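PDB 3IA7: CalG4 from Micromonospora echinospora, which is a GT-B fold protein of the erythromycin biosynthesis protein CIII-like family, built around two parallel beta sheets in separate Rossmann-like domains. Local coordinates for residues P103-Y108 with D391-Y396; A309-F314 with R378-S383; R5-A10 with S26-R31. All coordinates share one frame; numbering follows the deposited sequence.

Interaction 1. Residues P103-Y108 with D391-Y396; sequences PDLVVY and DEVEAY
L105 lies in extended conformation at the start of strand 105-109 and points its CB at helix 385-400, where V393 and Y396 stand three residues apart and so about one turn, the bonds from A395 N to D391 O (2.8 Å) and from Y396 N to E392 O (3.0 Å) keeping that turn helical. L105 makes the atomic contacts from the strand side, and its two methyls go to different partners. CD2 meets CG1 of V393 at 3.6 Å, the two branched side chains crossing at a slant. With L105 CG swung anti to the backbone N (chi1 176°), the fork reaches out from the strand to the helix. Its other methyl, CD1, comes up at the edge of the Y396 ring, close to the ring plane and 4.2 Å from CE2, so this is a methyl against a rim and not over a face. The far end of that ring is fixed elsewhere: Y396 OH hydrogen-bonds A127 O, and the side chain also rests on V128 of the adjoining strand 127-131. L105 packs against V128 too, which closes a small buried apolar cluster. Helix 385-400 follows the C-terminal sheet in the chain, yet here it lies against the N-terminal parallel sheet; this return of the C-terminal helix to the first domain is a hallmark of the GT-B fold.

Interaction 2. Residues A309-F314 with R378-S383; sequences AVLEAF and RDILSS
F314 meets I380 through its CB, not through its ring. One face of the ring has its own helix beneath it: V310 O sits 3.4 Å from the ring plane, displaced toward the rim, and the same carbonyl accepts F314 N at 2.9 Å. The phenyl group then leads away from the 378-383 segment, to lie among L320, V337, L342, V373 and M376. A chi1 of -63° sets CG anti to the carbonyl carbon, which turns the ring off toward these neighbours while CB stays within reach of I380. The tip of I380 comes up to that CB. Its CD1 stands 3.4 Å from F314 CB, a close approach for two saturated carbons. From the same spot CD1 also touches L311 O at 3.8 Å and looks across at L311 CD2, 4.3 Å away, so one methyl serves both residues, backbone and side chain alike. An extended outer arm (chi2 164°) carries it that far from its own helix. Just behind I380 the chain turn is tied by D379 O, which takes two serine hydroxyls from opposite faces of its carbonyl plane. S383 OG donates at 2.8 Å, well above the plane (42°), and S382 OG at 3.0 Å, less tilted. I380 and S383 both rest on P194 as well, while R378 and L381 pack on G51 and A29 of the second subunit. Helix 307-315 packs on strand 320-322 through V310, A313 and F314, and on helix 367-381 through L311 and F314, with V337 of helix 331-339 beside V310 and F314.

Interaction 3. Residues R5-A10 with S26-R31; sequences RHILFA and SELARR
Next door in sequence to L28, whose methyl touches I7 and F9, the carboxylate oxygen E27 OE2 is gripped side-on by R31. NE makes the shorter and straighter bond, 2.9 Å at 163°, arriving on the anti lone pair of OE2; NH2 reaches the same oxygen at 3.2 Å from above the carboxylate plane. OE2 lies in the R31 guanidinium plane, so the pair fixes how that group is turned. The second oxygen, E27 OE1, forms a salt bridge with R30 NH1 at 3.0 Å, again met from above the carboxylate plane, so a buried acid is shared by two consecutive arginines at the end of the helix. R31 NH1 goes on to D391 and E394 of helix 385-400, whose charges probably help to balance the gathering of arginines. The contact with the strand is apolar and runs through L28. L28 CD1 approaches the F9 ring at its edge and in its plane, 3.9 Å from CZ and 4.1 Å from CE1. The same methyl lies 4.1 Å from CD1 of I7, the I7 and L28 side chains crossing at nearly a right angle. L28 holds CG anti to its carbonyl carbon (chi1 -70°), which carries CD1 between these two strand residues, spaced two apart along strand 6-10. In the beta-alpha-beta unit of strand 6-10, helix 15-30 and strand 34-39, L28 also rests on I35 of the second strand, and A390 of helix 385-400 packs on E27, L28 and R31.

In the fold
Along the chain, interaction 3 comes first, within the opening beta-alpha-beta unit; interaction 1 then spans from the N-terminal domain to the last helix, and interaction 2 falls between its two segments. Interactions 1 and 3 are neighbours, with centres about 8 Å apart: strands 105-109 and 6-10 lie side by side in one sheet, and helix 385-400 borders helix 15-30. Interaction 2 belongs to the C-terminal domain, its centre about 25 Å from each of the others, but helix 367-381 leads directly into helix 385-400. The chain's end thus ties the two domains together, while interactions 2 and 3 both border the second subunit.

Interaction 1. Residues P103-Y108 with D391-Y396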
ATOM      1  N   PRO A 103      16.537  17.180 -17.067  1.00 15.82           N
ATOM      2  CA  PRO A 103      16.800  15.965 -16.309  1.00 15.48           C
ATOM      3  C   PRO A 103      17.593  14.967 -17.168  1.00 15.53           C
ATOM      4  O   PRO A 103      17.712  15.158 -18.362  1.00 15.57           O
ATOM      5  CB  PRO A 103      15.382  15.423 -16.034  1.00 15.82           C
ATOM      6  CG  PRO A 103      14.572  15.812 -17.262  1.00 13.51           C
ATOM      7  CD  PRO A 103      15.124  17.253 -17.535  1.00 16.17           C
ATOM      8  N   ASP A 104      18.036  13.870 -16.576  1.00 14.41           N
ATOM      9  CA  ASP A 104      18.744  12.783 -17.290  1.00 14.25           C
ATOM     10  C   ASP A 104      17.798  11.824 -18.031  1.00 14.35           C
ATOM     11  O   ASP A 104      18.191  11.139 -18.967  1.00 12.31           O
ATOM     12  CB  ASP A 104      19.493  11.959 -16.258  1.00 13.34           C
ATOM     13  CG  ASP A 104      20.530  12.767 -15.524  1.00 15.81           C
ATOM     14  OD1 ASP A 104      21.124  13.664 -16.144  1.00 17.93           O
ATOM     15  OD2 ASP A 104      20.733  12.515 -14.323  1.00 16.23           O
ATOM     16  N   LEU A 105      16.554  11.762 -17.578  1.00 13.73           N
ATOM     17  CA  LEU A 105      15.589  10.784 -18.122  1.00 14.43           C
ATOM     18  C   LEU A 105      14.156  11.343 -18.004  1.00 14.58           C
ATOM     19  O   LEU A 105      13.855  11.947 -16.983  1.00 14.31           O
ATOM     20  CB  LEU A 105      15.686   9.480 -17.324  1.00 15.12           C
ATOM     21  CG  LEU A 105      14.661   8.425 -17.734  1.00 15.45           C
ATOM     22  CD1 LEU A 105      14.984   7.847 -19.162  1.00 15.07           C
ATOM     23  CD2 LEU A 105      14.581   7.326 -16.627  1.00 11.83           C
ATOM     24  N   VAL A 106      13.309  11.160 -19.029  1.00 11.83           N
ATOM     25  CA  VAL A 106      11.894  11.580 -19.006  1.00 13.81           C
ATOM     26  C   VAL A 106      11.044  10.321 -18.868  1.00 13.55           C
ATOM     27  O   VAL A 106      11.179   9.360 -19.661  1.00 15.59           O
ATOM     28  CB  VAL A 106      11.526  12.346 -20.327  1.00 13.05           C
ATOM     29  CG1 VAL A 106      10.016  12.691 -20.423  1.00 14.12           C
ATOM     30  CG2 VAL A 106      12.400  13.637 -20.451  1.00 14.53           C
ATOM     31  N   VAL A 107      10.243  10.244 -17.840  1.00 13.67           N
ATOM     32  CA  VAL A 107       9.371   9.074 -17.697  1.00 12.86           C
ATOM     33  C   VAL A 107       7.985   9.683 -17.872  1.00 14.42           C
ATOM     34  O   VAL A 107       7.618  10.598 -17.122  1.00 16.63           O
ATOM     35  CB  VAL A 107       9.531   8.440 -16.308  1.00 13.40           C
ATOM     36  CG1 VAL A 107       8.530   7.261 -16.142  1.00  9.13           C
ATOM     37  CG2 VAL A 107      10.979   7.936 -16.091  1.00 12.42           C
ATOM     38  N   TYR A 108       7.230   9.240 -18.851  1.00 11.55           N
ATOM     39  CA  TYR A 108       5.892   9.821 -19.073  1.00 11.32           C
ATOM     40  C   TYR A 108       4.809   8.754 -19.094  1.00 13.22           C
ATOM     41  O   TYR A 108       4.980   7.625 -19.629  1.00 12.03           O
ATOM     42  CB  TYR A 108       5.860  10.595 -20.405  1.00 10.60           C
ATOM     43  CG  TYR A 108       6.174   9.720 -21.644  1.00 10.38           C
ATOM     44  CD1 TYR A 108       5.125   9.110 -22.373  1.00 12.19           C
ATOM     45  CD2 TYR A 108       7.480   9.544 -22.110  1.00 11.40           C
ATOM     46  CE1 TYR A 108       5.383   8.304 -23.487  1.00 13.57           C
ATOM     47  CE2 TYR A 108       7.751   8.720 -23.304  1.00 13.72           C
ATOM     48  CZ  TYR A 108       6.652   8.116 -23.956  1.00 14.44           C
ATOM     49  OH  TYR A 108       6.826   7.333 -25.089  1.00 12.53           O
ATOM     50  N   ASP A 391      14.367  -1.613 -11.404  1.00 11.16           N
ATOM     51  CA  ASP A 391      15.465  -2.371 -12.016  1.00 13.32           C
ATOM     52  C   ASP A 391      15.508  -2.136 -13.542  1.00 13.71           C
ATOM     53  O   ASP A 391      16.601  -1.902 -14.112  1.00 14.01           O
ATOM     54  CB  ASP A 391      15.342  -3.892 -11.732  1.00 11.97           C
ATOM     55  CG  ASP A 391      15.678  -4.274 -10.292  1.00 15.80           C
ATOM     56  OD1 ASP A 391      16.109  -3.425  -9.465  1.00 14.66           O
ATOM     57  OD2 ASP A 391      15.551  -5.475 -10.001  1.00 17.93           O
ATOM     58  N   GLU A 392      14.337  -2.143 -14.169  1.00 13.61           N
ATOM     59  CA  GLU A 392      14.240  -2.023 -15.635  1.00 14.23           C
ATOM     60  C   GLU A 392      14.644  -0.605 -16.000  1.00 14.30           C
ATOM     61  O   GLU A 392      15.357  -0.390 -16.955  1.00 13.54           O
ATOM     62  CB  GLU A 392      12.803  -2.219 -16.124  1.00 14.78           C
ATOM     63  CG  GLU A 392      12.202  -3.594 -15.867  1.00 20.25           C
ATOM     64  CD  GLU A 392      12.613  -4.670 -16.855  1.00 21.19           C
ATOM     65  OE1 GLU A 392      13.186  -4.372 -17.931  1.00 24.73           O
ATOM     66  OE2 GLU A 392      12.321  -5.845 -16.561  1.00 27.47           O
ATOM     67  N   VAL A 393      14.177   0.367 -15.231  1.00 12.82           N
ATOM     68  CA  VAL A 393      14.541   1.749 -15.540  1.00 13.27           C
ATOM     69  C   VAL A 393      16.042   1.947 -15.358  1.00 12.91           C
ATOM     70  O   VAL A 393      16.713   2.571 -16.221  1.00 11.19           O
ATOM     71  CB  VAL A 393      13.785   2.744 -14.661  1.00 13.19           C
ATOM     72  CG1 VAL A 393      14.382   4.150 -14.842  1.00 14.31           C
ATOM     73  CG2 VAL A 393      12.218   2.708 -14.940  1.00 10.77           C
ATOM     74  N   GLU A 394      16.595   1.462 -14.236  1.00 12.17           N
ATOM     75  CA  GLU A 394      18.046   1.619 -14.029  1.00 12.61           C
ATOM     76  C   GLU A 394      18.909   0.903 -15.084  1.00 13.04           C
ATOM     77  O   GLU A 394      19.919   1.452 -15.533  1.00 12.58           O
ATOM     78  CB  GLU A 394      18.481   1.210 -12.613  1.00 11.56           C
ATOM     79  CG  GLU A 394      17.907   2.132 -11.516  1.00 13.54           C
ATOM     80  CD  GLU A 394      18.489   1.807 -10.178  1.00 17.16           C
ATOM     81  OE1 GLU A 394      18.549   0.600  -9.847  1.00 13.92           O
ATOM     82  OE2 GLU A 394      18.895   2.767  -9.478  1.00 15.34           O
ATOM     83  N   ALA A 395      18.488  -0.299 -15.488  1.00 14.03           N
ATOM     84  CA  ALA A 395      19.152  -1.053 -16.557  1.00 14.31           C
ATOM     85  C   ALA A 395      19.090  -0.331 -17.921  1.00 14.40           C
ATOM     86  O   ALA A 395      20.065  -0.328 -18.659  1.00 12.18           O
ATOM     87  CB  ALA A 395      18.565  -2.489 -16.684  1.00 14.57           C
ATOM     88  N   TYR A 396      17.940   0.268 -18.240  1.00 13.05           N
ATOM     89  CA  TYR A 396      17.737   1.019 -19.479  1.00 13.37           C
ATOM     90  C   TYR A 396      18.707   2.180 -19.495  1.00 14.72           C
ATOM     91  O   TYR A 396      19.425   2.393 -20.478  1.00 14.09           O
ATOM     92  CB  TYR A 396      16.265   1.473 -19.545  1.00 13.92           C
ATOM     93  CG  TYR A 396      15.821   2.321 -20.727  1.00 13.10           C
ATOM     94  CD1 TYR A 396      15.903   1.851 -22.057  1.00 10.58           C
ATOM     95  CD2 TYR A 396      15.321   3.586 -20.509  1.00 12.19           C
ATOM     96  CE1 TYR A 396      15.472   2.627 -23.114  1.00 11.48           C
ATOM     97  CE2 TYR A 396      14.882   4.370 -21.556  1.00 12.17           C
ATOM     98  CZ  TYR A 396      14.952   3.891 -22.851  1.00  9.24           C
ATOM     99  OH  TYR A 396      14.443   4.662 -23.874  1.00 11.06           O
TER

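Interaction 2. Residues A309-F314 with R378-S383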
ATOM      1  N   ALA A 309      -9.201  -1.703  -9.917  1.00 19.73           N
ATOM      2  CA  ALA A 309     -10.041  -2.468  -9.011  1.00 18.47           C
ATOM      3  C   ALA A 309      -9.990  -3.970  -9.343  1.00 16.62           C
ATOM      4  O   ALA A 309     -10.040  -4.815  -8.450  1.00 17.33           O
ATOM      5  CB  ALA A 309     -11.464  -1.967  -9.082  1.00 18.75           C
ATOM      6  N   VAL A 310      -9.958  -4.278 -10.629  1.00 15.75           N
ATOM      7  CA  VAL A 310      -9.910  -5.656 -11.109  1.00 15.79           C
ATOM      8  C   VAL A 310      -8.673  -6.373 -10.606  1.00 14.96           C
ATOM      9  O   VAL A 310      -8.748  -7.475 -10.049  1.00 13.98           O
ATOM     10  CB  VAL A 310     -10.065  -5.620 -12.677  1.00 17.88           C
ATOM     11  CG1 VAL A 310      -9.324  -6.701 -13.408  1.00 20.23           C
ATOM     12  CG2 VAL A 310     -11.580  -5.495 -13.066  1.00 17.23           C
ATOM     13  N   LEU A 311      -7.528  -5.748 -10.827  1.00 14.78           N
ATOM     14  CA  LEU A 311      -6.222  -6.369 -10.484  1.00 15.87           C
ATOM     15  C   LEU A 311      -6.058  -6.487  -8.940  1.00 15.50           C
ATOM     16  O   LEU A 311      -5.427  -7.425  -8.441  1.00 15.37           O
ATOM     17  CB  LEU A 311      -5.109  -5.520 -11.119  1.00 15.08           C
ATOM     18  CG  LEU A 311      -4.999  -5.544 -12.669  1.00 15.22           C
ATOM     19  CD1 LEU A 311      -3.791  -4.715 -13.172  1.00 17.70           C
ATOM     20  CD2 LEU A 311      -4.950  -6.922 -13.269  1.00 18.11           C
ATOM     21  N   GLU A 312      -6.638  -5.541  -8.202  1.00 15.74           N
ATOM     22  CA  GLU A 312      -6.698  -5.661  -6.742  1.00 16.98           C
ATOM     23  C   GLU A 312      -7.434  -6.946  -6.305  1.00 14.23           C
ATOM     24  O   GLU A 312      -6.905  -7.701  -5.455  1.00 12.65           O
ATOM     25  CB  GLU A 312      -7.423  -4.471  -6.147  1.00 18.85           C
ATOM     26  CG  GLU A 312      -7.135  -4.250  -4.709  1.00 24.57           C
ATOM     27  CD  GLU A 312      -6.002  -3.296  -4.555  1.00 34.15           C
ATOM     28  OE1 GLU A 312      -6.247  -2.065  -4.717  1.00 38.70           O
ATOM     29  OE2 GLU A 312      -4.856  -3.761  -4.308  1.00 34.85           O
ATOM     30  N   ALA A 313      -8.627  -7.184  -6.871  1.00 12.98           N
ATOM     31  CA  ALA A 313      -9.407  -8.412  -6.646  1.00 11.94           C
ATOM     32  C   ALA A 313      -8.590  -9.645  -7.056  1.00 13.30           C
ATOM     33  O   ALA A 313      -8.399 -10.590  -6.267  1.00 11.95           O
ATOM     34  CB  ALA A 313     -10.797  -8.382  -7.410  1.00 12.67           C
ATOM     35  N   PHE A 314      -8.016  -9.617  -8.260  1.00 11.29           N
ATOM     36  CA  PHE A 314      -7.264 -10.802  -8.655  1.00 13.63           C
ATOM     37  C   PHE A 314      -5.990 -11.049  -7.817  1.00 11.91           C
ATOM     38  O   PHE A 314      -5.675 -12.196  -7.594  1.00 12.08           O
ATOM     39  CB  PHE A 314      -6.920 -10.724 -10.133  1.00 14.21           C
ATOM     40  CG  PHE A 314      -8.132 -10.704 -11.036  1.00 15.03           C
ATOM     41  CD1 PHE A 314      -9.367 -11.244 -10.627  1.00 15.27           C
ATOM     42  CD2 PHE A 314      -8.025 -10.134 -12.281  1.00 17.19           C
ATOM     43  CE1 PHE A 314     -10.478 -11.240 -11.483  1.00 17.80           C
ATOM     44  CE2 PHE A 314      -9.074 -10.114 -13.137  1.00 13.64           C
ATOM     45  CZ  PHE A 314     -10.329 -10.640 -12.749  1.00 15.91           C
ATOM     46  N   ARG A 378      -1.448 -15.776  -9.268  1.00  8.89           N
ATOM     47  CA  ARG A 378      -0.035 -16.182  -9.339  1.00  9.87           C
ATOM     48  C   ARG A 378       0.731 -15.314 -10.350  1.00 10.40           C
ATOM     49  O   ARG A 378       1.845 -14.889 -10.023  1.00  8.94           O
ATOM     50  CB  ARG A 378       0.085 -17.712  -9.565  1.00 11.39           C
ATOM     51  CG  ARG A 378      -0.349 -18.569  -8.284  1.00 15.34           C
ATOM     52  CD  ARG A 378       0.290 -18.018  -6.945  1.00 26.41           C
ATOM     53  NE  ARG A 378      -0.648 -17.956  -5.790  1.00 34.27           N
ATOM     54  CZ  ARG A 378      -0.313 -17.718  -4.513  1.00 35.60           C
ATOM     55  NH1 ARG A 378       0.954 -17.531  -4.161  1.00 38.64           N
ATOM     56  NH2 ARG A 378      -1.251 -17.698  -3.565  1.00 37.77           N
ATOM     57  N   ASP A 379       0.124 -15.036 -11.514  0.50  9.36           N
ATOM     58  CA  ASP A 379       0.718 -14.137 -12.520  0.50  9.31           C
ATOM     59  C   ASP A 379       1.044 -12.786 -11.898  0.50  9.71           C
ATOM     60  O   ASP A 379       2.198 -12.333 -11.970  0.50  8.96           O
ATOM     61  CB  ASP A 379      -0.199 -13.978 -13.737  0.50  8.60           C
ATOM     62  CG  ASP A 379      -0.328 -15.252 -14.531  0.50  6.68           C
ATOM     63  OD1 ASP A 379       0.400 -16.234 -14.274  0.50  8.39           O
ATOM     64  OD2 ASP A 379      -1.169 -15.281 -15.433  0.50  8.98           O
ATOM     65  N   ILE A 380       0.056 -12.201 -11.215  1.00  9.81           N
ATOM     66  CA  ILE A 380       0.219 -10.897 -10.577  1.00 11.55           C
ATOM     67  C   ILE A 380       1.315 -10.933  -9.522  1.00 13.41           C
ATOM     68  O   ILE A 380       2.165 -10.020  -9.462  1.00 13.82           O
ATOM     69  CB  ILE A 380      -1.111 -10.405  -9.949  1.00  9.96           C
ATOM     70  CG1 ILE A 380      -2.125 -10.081 -11.084  1.00 13.05           C
ATOM     71  CG2 ILE A 380      -0.876  -9.154  -8.970  1.00 14.52           C
ATOM     72  CD1 ILE A 380      -3.587  -9.955 -10.567  1.00 13.22           C
ATOM     73  N   LEU A 381       1.285 -11.962  -8.680  1.00 13.48           N
ATOM     74  CA  LEU A 381       2.278 -12.076  -7.626  1.00 17.41           C
ATOM     75  C   LEU A 381       3.684 -12.193  -8.214  1.00 18.05           C
ATOM     76  O   LEU A 381       4.633 -11.621  -7.678  1.00 19.61           O
ATOM     77  CB  LEU A 381       1.965 -13.207  -6.646  1.00 16.72           C
ATOM     78  CG  LEU A 381       3.166 -13.611  -5.746  1.00 20.42           C
ATOM     79  CD1 LEU A 381       3.374 -12.582  -4.611  1.00 23.40           C
ATOM     80  CD2 LEU A 381       3.103 -15.070  -5.231  1.00 18.25           C
ATOM     81  N   SER A 382       3.816 -12.857  -9.345  1.00 17.60           N
ATOM     82  CA  SER A 382       5.129 -13.029  -9.956  1.00 19.08           C
ATOM     83  C   SER A 382       5.543 -11.882 -10.905  1.00 18.45           C
ATOM     84  O   SER A 382       6.597 -11.950 -11.508  1.00 18.58           O
ATOM     85  CB  SER A 382       5.190 -14.408 -10.644  1.00 19.23           C
ATOM     86  OG  SER A 382       4.493 -14.319 -11.851  1.00 22.72           O
ATOM     87  N   SER A 383       4.742 -10.816 -11.028  1.00 16.90           N
ATOM     88  CA  SER A 383       4.971  -9.801 -12.071  1.00 17.59           C
ATOM     89  C   SER A 383       6.173  -8.873 -11.768  1.00 16.37           C
ATOM     90  O   SER A 383       6.788  -8.362 -12.708  1.00 18.86           O
ATOM     91  CB  SER A 383       3.696  -8.939 -12.299  1.00 17.08           C
ATOM     92  OG  SER A 383       2.730  -9.779 -12.906  1.00 21.20           O
TER

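Interaction 3. Residues R5-A10 with S26-R31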
ATOM      1  N   ARG A   5      20.650   9.927 -10.456  1.00  9.35           N
ATOM      2  CA  ARG A   5      20.163  10.510 -11.676  1.00  9.09           C
ATOM      3  C   ARG A   5      18.987  11.447 -11.408  1.00  9.35           C
ATOM      4  O   ARG A   5      18.292  11.316 -10.450  1.00  8.82           O
ATOM      5  CB  ARG A   5      19.789   9.449 -12.690  1.00  8.33           C
ATOM      6  CG  ARG A   5      20.649   8.225 -12.688  1.00  9.91           C
ATOM      7  CD  ARG A   5      22.011   8.487 -13.132  1.00 10.08           C
ATOM      8  NE  ARG A   5      22.025   9.078 -14.435  1.00 18.13           N
ATOM      9  CZ  ARG A   5      22.274   8.432 -15.555  1.00 13.93           C
ATOM     10  NH1 ARG A   5      22.238   9.071 -16.702  1.00 14.47           N
ATOM     11  NH2 ARG A   5      22.533   7.170 -15.515  1.00 21.74           N
ATOM     12  N   HIS A   6      18.817  12.415 -12.274  1.00  8.82           N
ATOM     13  CA  HIS A   6      17.688  13.312 -12.172  1.00  8.75           C
ATOM     14  C   HIS A   6      16.610  12.777 -13.123  1.00 10.02           C
ATOM     15  O   HIS A   6      16.788  12.739 -14.361  1.00  9.95           O
ATOM     16  CB  HIS A   6      18.066  14.752 -12.531  1.00  7.36           C
ATOM     17  CG  HIS A   6      16.931  15.721 -12.348  1.00  9.23           C
ATOM     18  ND1 HIS A   6      16.968  17.018 -12.814  1.00  7.75           N
ATOM     19  CD2 HIS A   6      15.721  15.571 -11.754  1.00 10.01           C
ATOM     20  CE1 HIS A   6      15.839  17.633 -12.492  1.00 12.39           C
ATOM     21  NE2 HIS A   6      15.067  16.783 -11.845  1.00 11.37           N
ATOM     22  N   ILE A   7      15.513  12.312 -12.539  1.00  9.58           N
ATOM     23  CA  ILE A   7      14.511  11.648 -13.339  1.00 10.60           C
ATOM     24  C   ILE A   7      13.229  12.463 -13.301  1.00  9.91           C
ATOM     25  O   ILE A   7      12.701  12.739 -12.208  1.00 12.38           O
ATOM     26  CB  ILE A   7      14.268  10.202 -12.806  1.00 10.68           C
ATOM     27  CG1 ILE A   7      15.591   9.373 -12.900  1.00 10.91           C
ATOM     28  CG2 ILE A   7      13.133   9.583 -13.657  1.00 11.93           C
ATOM     29  CD1 ILE A   7      15.460   7.906 -12.429  1.00  9.51           C
ATOM     30  N   LEU A   8      12.722  12.869 -14.458  1.00  9.24           N
ATOM     31  CA  LEU A   8      11.456  13.632 -14.486  1.00 10.54           C
ATOM     32  C   LEU A   8      10.272  12.746 -14.881  1.00 10.24           C
ATOM     33  O   LEU A   8      10.365  11.986 -15.874  1.00 12.26           O
ATOM     34  CB  LEU A   8      11.554  14.828 -15.409  1.00 10.09           C
ATOM     35  CG  LEU A   8      10.190  15.463 -15.707  1.00 14.50           C
ATOM     36  CD1 LEU A   8       9.882  16.424 -14.572  1.00 16.21           C
ATOM     37  CD2 LEU A   8      10.240  16.207 -17.012  1.00 22.09           C
ATOM     38  N   PHE A   9       9.203  12.815 -14.091  1.00  9.70           N
ATOM     39  CA  PHE A   9       7.945  12.142 -14.450  1.00 10.79           C
ATOM     40  C   PHE A   9       6.963  13.179 -14.973  1.00 10.60           C
ATOM     41  O   PHE A   9       6.681  14.182 -14.334  1.00 10.44           O
ATOM     42  CB  PHE A   9       7.315  11.471 -13.226  1.00  8.75           C
ATOM     43  CG  PHE A   9       7.921  10.172 -12.851  1.00 11.51           C
ATOM     44  CD1 PHE A   9       9.249  10.089 -12.415  1.00 13.34           C
ATOM     45  CD2 PHE A   9       7.148   9.015 -12.867  1.00  9.37           C
ATOM     46  CE1 PHE A   9       9.812   8.848 -12.039  1.00 13.18           C
ATOM     47  CE2 PHE A   9       7.693   7.768 -12.479  1.00 11.83           C
ATOM     48  CZ  PHE A   9       9.051   7.691 -12.076  1.00 12.39           C
ATOM     49  N   ALA A  10       6.440  12.936 -16.147  1.00 11.00           N
ATOM     50  CA  ALA A  10       5.337  13.765 -16.693  1.00 10.66           C
ATOM     51  C   ALA A  10       4.050  12.945 -16.665  1.00 11.98           C
ATOM     52  O   ALA A  10       3.974  11.864 -17.328  1.00 11.42           O
ATOM     53  CB  ALA A  10       5.669  14.209 -18.138  1.00 10.45           C
ATOM     54  N   SER A  26       8.664   6.105  -5.592  1.00  8.68           N
ATOM     55  CA  SER A  26       9.247   5.851  -4.289  1.00  8.67           C
ATOM     56  C   SER A  26      10.452   4.952  -4.334  1.00  8.04           C
ATOM     57  O   SER A  26      11.472   5.237  -3.684  1.00  7.41           O
ATOM     58  CB  SER A  26       8.172   5.235  -3.372  1.00  9.45           C
ATOM     59  OG  SER A  26       7.184   6.242  -3.198  1.00 12.14           O
ATOM     60  N   GLU A  27      10.361   3.896  -5.149  1.00  7.86           N
ATOM     61  CA  GLU A  27      11.451   2.946  -5.264  1.00  7.92           C
ATOM     62  C   GLU A  27      12.693   3.599  -5.890  1.00  8.03           C
ATOM     63  O   GLU A  27      13.852   3.414  -5.414  1.00  7.56           O
ATOM     64  CB  GLU A  27      11.000   1.709  -6.069  1.00  6.76           C
ATOM     65  CG  GLU A  27      12.104   0.546  -6.045  1.00 12.14           C
ATOM     66  CD  GLU A  27      12.621   0.113  -4.651  1.00 15.90           C
ATOM     67  OE1 GLU A  27      11.860   0.051  -3.675  1.00 19.27           O
ATOM     68  OE2 GLU A  27      13.842  -0.169  -4.536  1.00 20.43           O
ATOM     69  N   LEU A  28      12.476   4.446  -6.900  1.00  6.46           N
ATOM     70  CA  LEU A  28      13.613   5.241  -7.469  1.00  7.08           C
ATOM     71  C   LEU A  28      14.245   6.246  -6.480  1.00  6.70           C
ATOM     72  O   LEU A  28      15.495   6.372  -6.384  1.00  6.82           O
ATOM     73  CB  LEU A  28      13.163   5.993  -8.733  1.00  5.01           C
ATOM     74  CG  LEU A  28      12.925   4.976  -9.903  1.00  6.67           C
ATOM     75  CD1 LEU A  28      12.261   5.729 -11.079  1.00  7.71           C
ATOM     76  CD2 LEU A  28      14.283   4.252 -10.391  1.00 10.02           C
ATOM     77  N   ALA A  29      13.382   6.966  -5.774  1.00  7.94           N
ATOM     78  CA  ALA A  29      13.813   7.873  -4.705  1.00  9.29           C
ATOM     79  C   ALA A  29      14.605   7.103  -3.628  1.00 10.18           C
ATOM     80  O   ALA A  29      15.621   7.610  -3.111  1.00 11.07           O
ATOM     81  CB  ALA A  29      12.564   8.611  -4.092  1.00  9.46           C
ATOM     82  N   ARG A  30      14.144   5.910  -3.241  1.00 10.59           N
ATOM     83  CA  ARG A  30      14.866   5.077  -2.272  1.00 11.89           C
ATOM     84  C   ARG A  30      16.277   4.774  -2.732  1.00 12.16           C
ATOM     85  O   ARG A  30      17.154   4.618  -1.920  1.00 12.08           O
ATOM     86  CB  ARG A  30      14.205   3.716  -2.013  1.00 11.61           C
ATOM     87  CG  ARG A  30      12.975   3.820  -1.229  1.00 17.27           C
ATOM     88  CD  ARG A  30      12.510   2.476  -0.722  1.00 19.09           C
ATOM     89  NE  ARG A  30      11.176   2.701  -0.205  1.00 22.15           N
ATOM     90  CZ  ARG A  30      10.056   2.509  -0.909  1.00 25.14           C
ATOM     91  NH1 ARG A  30      10.111   2.005  -2.122  1.00 20.02           N
ATOM     92  NH2 ARG A  30       8.864   2.774  -0.371  1.00 27.82           N
ATOM     93  N   ARG A  31      16.437   4.604  -4.035  1.00 11.74           N
ATOM     94  CA  ARG A  31      17.710   4.327  -4.612  1.00 11.77           C
ATOM     95  C   ARG A  31      18.583   5.558  -4.773  1.00 11.43           C
ATOM     96  O   ARG A  31      19.659   5.461  -5.358  1.00 11.32           O
ATOM     97  CB  ARG A  31      17.545   3.560  -5.928  1.00 10.47           C
ATOM     98  CG  ARG A  31      16.758   2.253  -5.711  1.00 12.78           C
ATOM     99  CD  ARG A  31      16.526   1.460  -7.008  1.00 11.77           C
ATOM    100  NE  ARG A  31      15.710   0.273  -6.732  1.00 11.96           N
ATOM    101  CZ  ARG A  31      15.666  -0.818  -7.484  1.00 11.89           C
ATOM    102  NH1 ARG A  31      16.368  -0.896  -8.616  1.00  8.26           N
ATOM    103  NH2 ARG A  31      14.855  -1.809  -7.133  1.00 12.39           N
TER